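Local coordinates for Lmo2125 protein (Listeria monocytogenes serovar 1/2a, PDB 5TU0), which binds maltose as the solute-binding lipoprotein of a sugar transport system, probably handing the sugar to a membrane transporter, at residues V255-T260 with G264-P269; K299-L304 with V311-K316; K359-A362 with S366-P369. The protein carries 2 engineered substitutions. One frame throughout, in Å; residues are numbered along the deposited sequence.

In the fold
The three contacts follow one another along the chain without overlapping. Interactions 1 and 2 both reach the mixed sheet that contains strand 105-121, yet their centres lie 24 Å apart and their nearest atoms about 10 Å. In interaction 1 the side chain of P269 is about 11 Å from a bound glucose unit of maltose, not in contact with it; the sugar's pocket includes D70, E114, Y164 and W241. Interaction 3 sits at the surface, its nearest atoms about 8 Å from interaction 1. Interactions 2 and 3, with centres 43 Å apart, fall on opposite sides of the chain's centre, one buried and the other at a turn between helices.

Interaction 1. Residues V255-T260 with G264-P269; sequences VAKIPT and GKEYSP
E266 reaches across the loop with both carboxylate oxygens in use. K257 NZ forms a salt bridge to E266 OE1 at 2.8 Å, and T260 OG1 donates to E266 OE2 at 2.8 Å. Each donor arrives on the syn side and somewhat out of the carboxylate plane, by 20° for the lysine and 17° for the threonine. The lysine chain bends at chi3 and again at chi4, curling its ammonium back so that NZ also donates to I258 O at 3.0 Å. Grips on both oxygens limit rotation of the carboxylate, and the ammonium probably stabilises its negative charge.

A water joins the two backbones beside this network, accepting from Y267 N and lying 2.8 Å from I258 O; E266 OE1 is also close to it.

The apolar part belongs to I258 and Y267. I258 CG2 packs 3.7 Å from Y267 CB, while CD1 comes to the ring obliquely, 3.7 Å from Y267 CD1. F132 of helix 132-138 touches both residues, and Y267 OH is hydrogen-bonded to F165 O and W160 NE1. Further out, T260 CG2 rests 3.6 Å from K265 O.

Together these contacts pin the two limbs of the irregular loop joining strands 253-256 and 272-278, both of which pair antiparallel with strand 105-121 in the mixed sheet of this maltose-binding protein.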
ATOM      1  N   VAL A 255      16.123   4.674  -5.981  1.00 36.49           N
ATOM      2  CA  VAL A 255      14.992   4.677  -5.072  1.00 34.21           C
ATOM      3  C   VAL A 255      15.477   5.032  -3.674  1.00 34.03           C
ATOM      4  O   VAL A 255      16.553   4.575  -3.230  1.00 34.52           O
ATOM      5  CB  VAL A 255      14.275   3.307  -5.040  1.00 33.35           C
ATOM      6  CG1 VAL A 255      12.890   3.447  -4.423  1.00 31.91           C
ATOM      7  CG2 VAL A 255      14.153   2.729  -6.448  1.00 33.92           C
ATOM      8  N   ALA A 256      14.653   5.807  -2.973  1.00 32.94           N
ATOM      9  CA  ALA A 256      14.952   6.234  -1.623  1.00 32.62           C
ATOM     10  C   ALA A 256      13.695   6.362  -0.772  1.00 31.39           C
ATOM     11  O   ALA A 256      12.553   6.362  -1.280  1.00 29.89           O
ATOM     12  CB  ALA A 256      15.680   7.571  -1.664  1.00 33.83           C
ATOM     13  N   LYS A 257      13.912   6.446   0.537  1.00 30.65           N
ATOM     14  CA  LYS A 257      12.825   6.757   1.452  1.00 29.82           C
ATOM     15  C   LYS A 257      12.245   8.099   1.015  1.00 28.01           C
ATOM     16  O   LYS A 257      12.927   8.893   0.355  1.00 28.49           O
ATOM     17  CB  LYS A 257      13.337   6.886   2.894  1.00 31.24           C
ATOM     18  CG  LYS A 257      14.354   8.012   3.084  1.00 34.14           C
ATOM     19  CD  LYS A 257      14.863   8.129   4.513  1.00 35.70           C
ATOM     20  CE  LYS A 257      13.845   8.765   5.437  1.00 36.13           C
ATOM     21  NZ  LYS A 257      13.581  10.196   5.114  1.00 35.37           N
ATOM     22  N   ILE A 258      11.009   8.360   1.385  1.00 26.63           N
ATOM     23  CA  ILE A 258      10.389   9.646   1.060  1.00 25.88           C
ATOM     24  C   ILE A 258      11.121  10.742   1.880  1.00 26.02           C
ATOM     25  O   ILE A 258      11.455  10.539   3.057  1.00 26.18           O
ATOM     26  CB  ILE A 258       8.867   9.640   1.349  1.00 25.05           C
ATOM     27  CG1 ILE A 258       8.182   8.471   0.596  1.00 24.80           C
ATOM     28  CG2 ILE A 258       8.261  10.990   0.985  1.00 24.62           C
ATOM     29  CD1 ILE A 258       6.731   8.236   0.962  1.00 24.45           C
ATOM     30  N   PRO A 259      11.430  11.883   1.254  1.00 25.26           N
ATOM     31  CA  PRO A 259      12.140  12.885   2.033  1.00 25.69           C
ATOM     32  C   PRO A 259      11.390  13.375   3.280  1.00 24.74           C
ATOM     33  O   PRO A 259      10.163  13.373   3.322  1.00 23.70           O
ATOM     34  CB  PRO A 259      12.354  14.030   1.024  1.00 26.19           C
ATOM     35  CG  PRO A 259      12.297  13.366  -0.305  1.00 26.13           C
ATOM     36  CD  PRO A 259      11.297  12.273  -0.160  1.00 25.24           C
ATOM     37  N   THR A 260      12.162  13.794   4.277  1.00 25.50           N
ATOM     38  CA  THR A 260      11.639  14.307   5.552  1.00 25.33           C
ATOM     39  C   THR A 260      10.852  15.610   5.363  1.00 25.05           C
ATOM     40  O   THR A 260      11.280  16.494   4.638  1.00 25.18           O
ATOM     41  CB  THR A 260      12.819  14.514   6.527  1.00 26.58           C
ATOM     42  OG1 THR A 260      13.497  13.253   6.710  1.00 27.28           O
ATOM     43  CG2 THR A 260      12.348  15.076   7.889  1.00 26.46           C
ATOM     44  N   GLY A 264      10.183  18.229  10.333  1.00 27.43           N
ATOM     45  CA  GLY A 264      11.193  17.286  10.827  1.00 28.26           C
ATOM     46  C   GLY A 264      10.682  15.867  10.984  1.00 28.09           C
ATOM     47  O   GLY A 264      11.443  14.971  11.387  1.00 28.82           O
ATOM     48  N   LYS A 265       9.412  15.650  10.665  1.00 27.63           N
ATOM     49  CA  LYS A 265       8.809  14.320  10.780  1.00 28.71           C
ATOM     50  C   LYS A 265       8.789  13.615   9.441  1.00 27.44           C
ATOM     51  O   LYS A 265       8.896  14.249   8.387  1.00 26.58           O
ATOM     52  CB  LYS A 265       7.407  14.413  11.383  1.00 29.49           C
ATOM     53  CG  LYS A 265       7.430  15.011  12.773  1.00 32.08           C
ATOM     54  CD  LYS A 265       6.095  14.901  13.481  1.00 34.61           C
ATOM     55  CE  LYS A 265       6.248  15.350  14.928  1.00 37.70           C
ATOM     56  NZ  LYS A 265       5.040  15.086  15.761  1.00 39.44           N
ATOM     57  N   GLU A 266       8.686  12.293   9.498  1.00 26.68           N
ATOM     58  CA  GLU A 266       8.647  11.484   8.303  1.00 26.59           C
ATOM     59  C   GLU A 266       7.268  11.460   7.681  1.00 26.14           C
ATOM     60  O   GLU A 266       6.247  11.529   8.368  1.00 26.09           O
ATOM     61  CB  GLU A 266       9.094  10.051   8.605  1.00 26.97           C
ATOM     62  CG  GLU A 266      10.522   9.950   9.101  1.00 28.77           C
ATOM     63  CD  GLU A 266      11.510  10.559   8.112  1.00 29.84           C
ATOM     64  OE1 GLU A 266      11.516  10.143   6.946  1.00 31.01           O
ATOM     65  OE2 GLU A 266      12.269  11.456   8.497  1.00 31.78           O
ATOM     66  N   TYR A 267       7.254  11.383   6.352  1.00 25.90           N
ATOM     67  CA  TYR A 267       6.030  11.184   5.589  1.00 24.92           C
ATOM     68  C   TYR A 267       5.508   9.833   6.115  1.00 24.24           C
ATOM     69  O   TYR A 267       6.293   8.888   6.258  1.00 24.17           O
ATOM     70  CB  TYR A 267       6.378  11.107   4.114  1.00 24.62           C
ATOM     71  CG  TYR A 267       5.275  11.417   3.147  1.00 23.46           C
ATOM     72  CD1 TYR A 267       4.365  10.434   2.743  1.00 22.81           C
ATOM     73  CD2 TYR A 267       5.170  12.677   2.579  1.00 23.66           C
ATOM     74  CE1 TYR A 267       3.374  10.723   1.817  1.00 22.20           C
ATOM     75  CE2 TYR A 267       4.192  12.960   1.648  1.00 23.22           C
ATOM     76  CZ  TYR A 267       3.303  11.988   1.268  1.00 22.72           C
ATOM     77  OH  TYR A 267       2.318  12.303   0.351  1.00 23.11           O
ATOM     78  N   SER A 268       4.206   9.754   6.370  0.60 23.44           N
ATOM     79  CA  SER A 268       3.605   8.569   6.992  0.60 23.16           C
ATOM     80  C   SER A 268       2.530   7.935   6.121  0.60 22.81           C
ATOM     81  O   SER A 268       1.342   8.005   6.436  0.60 22.66           O
ATOM     82  CB  SER A 268       3.047   8.970   8.348  0.60 22.91           C
ATOM     83  OG  SER A 268       4.067   9.538   9.147  0.60 23.17           O
ATOM     84  N   PRO A 269       2.947   7.282   5.024  1.00 22.46           N
ATOM     85  CA  PRO A 269       1.993   6.717   4.082  1.00 22.27           C
ATOM     86  C   PRO A 269       1.288   5.476   4.613  1.00 21.94           C
ATOM     87  O   PRO A 269       1.643   5.011   5.680  1.00 23.06           O
ATOM     88  CB  PRO A 269       2.874   6.344   2.904  1.00 22.96           C
ATOM     89  CG  PRO A 269       4.164   5.950   3.536  1.00 23.36           C
ATOM     90  CD  PRO A 269       4.329   6.893   4.690  1.00 23.38           C
TER
HETATM   91  O   HOH W   1       9.634  10.410   5.199  1.00 36.41           O

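Interaction 2. Residues K299-L304 with V311-K316; sequences KNQETL and VPANLK
Q301 extends from helix 298-308 to the backbone of the following segment, where its amide oxygen accepts from N314 N. The bond from N314 N to Q301 OE1 measures 2.8 Å and is nearly straight, with 171° at the hydrogen, and the donor lies in the carbonyl plane. A313 N is also close, 3.0 Å from the same Q301 OE1. The glutamine chain turns sharply at chi2 (-97°), which carries its amide across to these peptide groups. Its other end is held as well: Q301 NE2 donates to A111 O of strand 105-121. With both ends of the buried amide engaged, its flip is defined and its polar atoms are provided for.

Packing around the glutamine is close. P312 CB sits 3.5 Å from Q301 OE1, with the two side chains running past each other in opposite directions, and P312 CG lies 3.7 Å from Q301 O. N314 brings its CB to 3.7 Å from Q301 CG; the two side chains cross at a slant, their amide planes 48° apart.

The polar end of N314 is shared. With CG standing opposite the backbone N, ND2 donates to T296 O, while OD1 accepts a weak capping bond from K316 N at 2.9 Å. Beyond the contact, K316 NZ pairs with D91 and E302 OE2 with T320 OG1.

The N314 arrangement is an asparagine N-cap at the start of helix 315-323. Q301 thus ties helix 298-308 to the junction where the short, weakly bonded strand 311-312, antiparallel to strand 105-121, gives way to that capped helix.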
ATOM      1  N   LYS A 299      12.617 -19.352   5.528  1.00 32.58           N
ATOM      2  CA  LYS A 299      13.095 -19.962   4.287  1.00 33.40           C
ATOM      3  C   LYS A 299      12.211 -19.594   3.081  1.00 31.96           C
ATOM      4  O   LYS A 299      12.711 -19.121   2.051  1.00 32.94           O
ATOM      5  CB  LYS A 299      13.170 -21.502   4.438  1.00 34.87           C
ATOM      6  CG  LYS A 299      13.751 -22.227   3.230  1.00 36.50           C
ATOM      7  CD  LYS A 299      13.926 -23.721   3.495  1.00 38.64           C
ATOM      8  CE  LYS A 299      14.590 -24.436   2.327  1.00 40.60           C
ATOM      9  NZ  LYS A 299      13.750 -24.410   1.093  1.00 40.49           N
ATOM     10  N   ASN A 300      10.905 -19.776   3.226  1.00 30.56           N
ATOM     11  CA  ASN A 300       9.986 -19.550   2.105  1.00 29.90           C
ATOM     12  C   ASN A 300       9.778 -18.075   1.817  1.00 28.35           C
ATOM     13  O   ASN A 300       9.560 -17.696   0.678  1.00 28.39           O
ATOM     14  CB  ASN A 300       8.681 -20.304   2.325  1.00 29.21           C
ATOM     15  CG  ASN A 300       8.893 -21.799   2.344  1.00 30.52           C
ATOM     16  OD1 ASN A 300       9.486 -22.372   1.411  1.00 30.98           O
ATOM     17  ND2 ASN A 300       8.445 -22.442   3.413  1.00 30.30           N
ATOM     18  N   GLN A 301       9.878 -17.242   2.848  1.00 28.56           N
ATOM     19  CA  GLN A 301       9.808 -15.790   2.649  1.00 28.29           C
ATOM     20  C   GLN A 301      11.059 -15.288   1.901  1.00 29.31           C
ATOM     21  O   GLN A 301      10.970 -14.392   1.062  1.00 28.24           O
ATOM     22  CB  GLN A 301       9.586 -15.093   3.979  1.00 28.40           C
ATOM     23  CG  GLN A 301       8.143 -15.209   4.432  1.00 27.11           C
ATOM     24  CD  GLN A 301       7.334 -13.980   4.058  1.00 26.71           C
ATOM     25  OE1 GLN A 301       7.408 -12.981   4.753  1.00 26.51           O
ATOM     26  NE2 GLN A 301       6.551 -14.052   2.973  1.00 25.85           N
ATOM     27  N   GLU A 302      12.212 -15.897   2.170  1.00 31.02           N
ATOM     28  CA  GLU A 302      13.438 -15.547   1.433  1.00 32.78           C
ATOM     29  C   GLU A 302      13.312 -15.994  -0.022  1.00 32.73           C
ATOM     30  O   GLU A 302      13.685 -15.251  -0.934  1.00 33.28           O
ATOM     31  CB  GLU A 302      14.697 -16.115   2.100  1.00 34.42           C
ATOM     32  CG  GLU A 302      14.977 -15.416   3.416  1.00 35.51           C
ATOM     33  CD  GLU A 302      16.177 -15.937   4.178  1.00 37.60           C
ATOM     34  OE1 GLU A 302      16.830 -16.925   3.742  1.00 38.87           O
ATOM     35  OE2 GLU A 302      16.449 -15.331   5.235  1.00 38.04           O
ATOM     36  N   THR A 303      12.757 -17.183  -0.249  1.00 31.75           N
ATOM     37  CA  THR A 303      12.545 -17.643  -1.634  1.00 31.99           C
ATOM     38  C   THR A 303      11.559 -16.697  -2.359  1.00 30.82           C
ATOM     39  O   THR A 303      11.749 -16.377  -3.536  1.00 30.36           O
ATOM     40  CB  THR A 303      12.025 -19.086  -1.690  1.00 31.69           C
ATOM     41  OG1 THR A 303      12.982 -19.949  -1.060  1.00 33.24           O
ATOM     42  CG2 THR A 303      11.800 -19.533  -3.125  1.00 31.97           C
ATOM     43  N   LEU A 304      10.526 -16.247  -1.654  1.00 29.58           N
ATOM     44  CA  LEU A 304       9.569 -15.301  -2.260  1.00 29.24           C
ATOM     45  C   LEU A 304      10.309 -14.075  -2.783  1.00 28.68           C
ATOM     46  O   LEU A 304      10.113 -13.667  -3.931  1.00 28.20           O
ATOM     47  CB  LEU A 304       8.497 -14.858  -1.257  1.00 28.96           C
ATOM     48  CG  LEU A 304       7.499 -13.802  -1.766  1.00 28.54           C
ATOM     49  CD1 LEU A 304       6.627 -14.355  -2.879  1.00 28.72           C
ATOM     50  CD2 LEU A 304       6.653 -13.290  -0.611  1.00 29.01           C
ATOM     51  N   VAL A 311       8.938  -7.452  -1.018  1.00 27.85           N
ATOM     52  CA  VAL A 311       9.522  -7.400   0.308  1.00 27.72           C
ATOM     53  C   VAL A 311       8.781  -8.273   1.314  1.00 27.35           C
ATOM     54  O   VAL A 311       7.581  -8.105   1.510  1.00 27.45           O
ATOM     55  CB  VAL A 311       9.592  -5.951   0.819  1.00 27.67           C
ATOM     56  CG1 VAL A 311      10.244  -5.903   2.187  1.00 28.00           C
ATOM     57  CG2 VAL A 311      10.363  -5.096  -0.188  1.00 28.41           C
ATOM     58  N   PRO A 312       9.498  -9.203   1.965  1.00 28.76           N
ATOM     59  CA  PRO A 312       8.845 -10.091   2.928  1.00 28.52           C
ATOM     60  C   PRO A 312       8.336  -9.425   4.197  1.00 28.60           C
ATOM     61  O   PRO A 312       8.949  -8.488   4.696  1.00 29.47           O
ATOM     62  CB  PRO A 312       9.950 -11.084   3.326  1.00 29.28           C
ATOM     63  CG  PRO A 312      11.054 -10.890   2.369  1.00 30.47           C
ATOM     64  CD  PRO A 312      10.922  -9.529   1.776  1.00 29.22           C
ATOM     65  N   ALA A 313       7.246  -9.971   4.728  1.00 28.53           N
ATOM     66  CA  ALA A 313       6.670  -9.539   5.996  1.00 28.53           C
ATOM     67  C   ALA A 313       7.480 -10.118   7.155  1.00 28.27           C
ATOM     68  O   ALA A 313       7.716  -9.442   8.147  1.00 28.28           O
ATOM     69  CB  ALA A 313       5.225  -9.987   6.102  1.00 27.60           C
ATOM     70  N   ASN A 314       7.902 -11.376   7.022  1.00 29.02           N
ATOM     71  CA  ASN A 314       8.697 -12.064   8.061  1.00 30.24           C
ATOM     72  C   ASN A 314       9.969 -11.249   8.283  1.00 31.57           C
ATOM     73  O   ASN A 314      10.695 -10.979   7.330  1.00 30.68           O
ATOM     74  CB  ASN A 314       8.997 -13.520   7.614  1.00 30.35           C
ATOM     75  CG  ASN A 314       9.815 -14.300   8.620  1.00 31.00           C
ATOM     76  OD1 ASN A 314      10.869 -13.844   9.057  1.00 32.93           O
ATOM     77  ND2 ASN A 314       9.355 -15.511   8.967  1.00 30.90           N
ATOM     78  N   LEU A 315      10.211 -10.833   9.528  1.00 32.18           N
ATOM     79  CA  LEU A 315      11.353  -9.961   9.841  1.00 34.21           C
ATOM     80  C   LEU A 315      12.722 -10.586   9.563  1.00 35.20           C
ATOM     81  O   LEU A 315      13.622  -9.892   9.098  1.00 35.30           O
ATOM     82  CB  LEU A 315      11.280  -9.466  11.290  1.00 35.42           C
ATOM     83  CG  LEU A 315      10.074  -8.583  11.614  1.00 35.89           C
ATOM     84  CD1 LEU A 315       9.992  -8.281  13.104  1.00 37.74           C
ATOM     85  CD2 LEU A 315      10.095  -7.295  10.813  1.00 35.74           C
ATOM     86  N   LYS A 316      12.885 -11.885   9.841  1.00 36.18           N
ATOM     87  CA  LYS A 316      14.164 -12.544   9.577  1.00 37.11           C
ATOM     88  C   LYS A 316      14.428 -12.481   8.067  1.00 35.64           C
ATOM     89  O   LYS A 316      15.547 -12.205   7.628  1.00 35.53           O
ATOM     90  CB  LYS A 316      14.171 -14.015  10.042  1.00 40.19           C
ATOM     91  CG  LYS A 316      13.667 -14.342  11.456  1.00 42.36           C
ATOM     92  CD  LYS A 316      14.494 -13.781  12.602  1.00 45.98           C
ATOM     93  CE  LYS A 316      14.067 -12.391  13.068  1.00 47.74           C
ATOM     94  NZ  LYS A 316      12.730 -12.370  13.750  1.00 47.48           N
TER

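Interaction 3. Residues K359-A362 with S366-P369; sequences KFDA and SKTP. Engineered in segment 359-362: K359 (natural residue Met).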
ATOM      1  N   LYS A 359      -8.975  17.242  -0.780  1.00 25.39           N
ATOM      2  CA  LYS A 359      -7.742  17.663  -1.438  1.00 25.14           C
ATOM      3  C   LYS A 359      -8.030  18.557  -2.660  1.00 25.37           C
ATOM      4  O   LYS A 359      -7.390  19.590  -2.823  1.00 26.88           O
ATOM      5  CB  LYS A 359      -6.893  16.462  -1.870  1.00 24.54           C
ATOM      6  CG  LYS A 359      -6.293  15.591  -0.736  1.00 25.20           C
ATOM      7  CD  LYS A 359      -5.355  16.318   0.258  1.00 23.68           C
ATOM      8  CE  LYS A 359      -4.148  17.010  -0.397  1.00 26.14           C
ATOM      9  NZ  LYS A 359      -4.458  18.315  -1.091  1.00 27.21           N
ATOM     10  N   PHE A 360      -9.010  18.199  -3.490  1.00 22.42           N
ATOM     11  CA  PHE A 360      -9.248  18.952  -4.707  1.00 23.37           C
ATOM     12  C   PHE A 360      -9.715  20.386  -4.507  1.00 24.40           C
ATOM     13  O   PHE A 360      -9.213  21.303  -5.194  1.00 24.34           O
ATOM     14  CB  PHE A 360     -10.221  18.267  -5.661  1.00 23.78           C
ATOM     15  CG  PHE A 360     -10.415  19.051  -6.943  1.00 23.83           C
ATOM     16  CD1 PHE A 360      -9.490  18.942  -7.976  1.00 24.81           C
ATOM     17  CD2 PHE A 360     -11.477  19.932  -7.090  1.00 24.09           C
ATOM     18  CE1 PHE A 360      -9.623  19.697  -9.145  1.00 25.38           C
ATOM     19  CE2 PHE A 360     -11.609  20.698  -8.247  1.00 25.32           C
ATOM     20  CZ  PHE A 360     -10.691  20.561  -9.280  1.00 25.78           C
ATOM     21  N   ASP A 361     -10.680  20.586  -3.614  1.00 23.84           N
ATOM     22  CA  ASP A 361     -11.234  21.933  -3.408  1.00 25.29           C
ATOM     23  C   ASP A 361     -10.137  22.940  -3.003  1.00 25.13           C
ATOM     24  O   ASP A 361     -10.173  24.088  -3.424  1.00 25.68           O
ATOM     25  CB  ASP A 361     -12.393  21.919  -2.419  1.00 25.74           C
ATOM     26  CG  ASP A 361     -13.629  21.136  -2.940  1.00 25.99           C
ATOM     27  OD1 ASP A 361     -13.678  20.746  -4.128  1.00 24.73           O
ATOM     28  OD2 ASP A 361     -14.560  20.920  -2.135  1.00 27.31           O
ATOM     29  N   ALA A 362      -9.158  22.472  -2.226  1.00 24.92           N
ATOM     30  CA  ALA A 362      -8.013  23.285  -1.818  1.00 25.30           C
ATOM     31  C   ALA A 362      -6.946  23.345  -2.911  1.00 25.73           C
ATOM     32  O   ALA A 362      -6.423  24.423  -3.206  1.00 26.09           O
ATOM     33  CB  ALA A 362      -7.420  22.758  -0.525  1.00 24.89           C
ATOM     34  N   SER A 366     -10.214  26.651  -4.885  1.00 30.38           N
ATOM     35  CA  SER A 366     -11.661  26.897  -4.857  1.00 30.92           C
ATOM     36  C   SER A 366     -12.171  27.144  -3.452  1.00 31.04           C
ATOM     37  O   SER A 366     -13.188  27.810  -3.255  1.00 32.32           O
ATOM     38  CB  SER A 366     -12.406  25.721  -5.497  1.00 30.90           C
ATOM     39  OG  SER A 366     -11.995  25.532  -6.844  1.00 31.38           O
ATOM     40  N   LYS A 367     -11.482  26.550  -2.485  1.00 29.83           N
ATOM     41  CA  LYS A 367     -11.747  26.776  -1.075  1.00 29.23           C
ATOM     42  C   LYS A 367     -10.395  26.886  -0.390  1.00 28.29           C
ATOM     43  O   LYS A 367      -9.390  26.375  -0.895  1.00 27.88           O
ATOM     44  CB  LYS A 367     -12.488  25.580  -0.443  1.00 28.10           C
ATOM     45  CG  LYS A 367     -13.904  25.315  -0.921  1.00 28.82           C
ATOM     46  CD  LYS A 367     -14.474  24.048  -0.256  1.00 28.37           C
ATOM     47  CE  LYS A 367     -15.795  23.630  -0.869  1.00 29.03           C
ATOM     48  NZ  LYS A 367     -16.402  22.460  -0.166  1.00 28.32           N
ATOM     49  N   THR A 368     -10.354  27.515   0.774  1.00 28.56           N
ATOM     50  CA  THR A 368      -9.121  27.508   1.554  1.00 28.47           C
ATOM     51  C   THR A 368      -9.045  26.133   2.237  1.00 27.83           C
ATOM     52  O   THR A 368     -10.060  25.427   2.316  1.00 26.17           O
ATOM     53  CB  THR A 368      -9.049  28.673   2.546  1.00 29.90           C
ATOM     54  OG1 THR A 368     -10.213  28.677   3.361  1.00 29.47           O
ATOM     55  CG2 THR A 368      -8.958  29.987   1.779  1.00 32.05           C
ATOM     56  N   PRO A 369      -7.849  25.735   2.711  1.00 28.16           N
ATOM     57  CA  PRO A 369      -7.675  24.403   3.300  1.00 27.28           C
ATOM     58  C   PRO A 369      -8.601  24.011   4.472  1.00 27.12           C
ATOM     59  O   PRO A 369      -9.079  22.869   4.508  1.00 24.78           O
ATOM     60  CB  PRO A 369      -6.204  24.423   3.735  1.00 28.22           C
ATOM     61  CG  PRO A 369      -5.551  25.294   2.722  1.00 28.85           C
ATOM     62  CD  PRO A 369      -6.550  26.405   2.518  1.00 29.48           C
TER
HETATM   63  O   HOH W   2      -6.826  26.618  -1.702  1.00 35.63           O
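This contact forms the turn that ends helix 348-363 and leads into helix 369-387, with D361 O gathering two backbone donors from beyond the helix end. S366 N donates to D361 O at 3.0 Å, nearly along the line of the carbonyl, though the bond is bent at the hydrogen (131°). K367 N reaches D361 O at 2.9 Å from above the carbonyl plane, 46° out of it, so the two donors approach the oxygen from different directions.

The D361 and K367 side chains run alongside each other and point the same way. K367 is extended beyond CG, its CD lying 3.7 Å from D361 CB before NZ comes to D361 OD2 in a salt bridge of 3.1 Å whose hydrogen bond is weak. K367 NZ has a stronger partner in D375 of the next helix, so the ammonium spans two carboxylates.

A362 adds a CA-H...O contact, its CA 3.5 Å from K367 O with an angle of 169° at the hydrogen. A water then bridges the same residues, donating to A362 O and to K367 O, at 2.7 Å from each.

S366 OG is hydrogen-bonded to S364 OG, from the residues between the two segments. S372 of helix 369-387 touches D361, A362 and K367, while helix 193-208 packs on A362 through I199 and T203, and on P369 through T200.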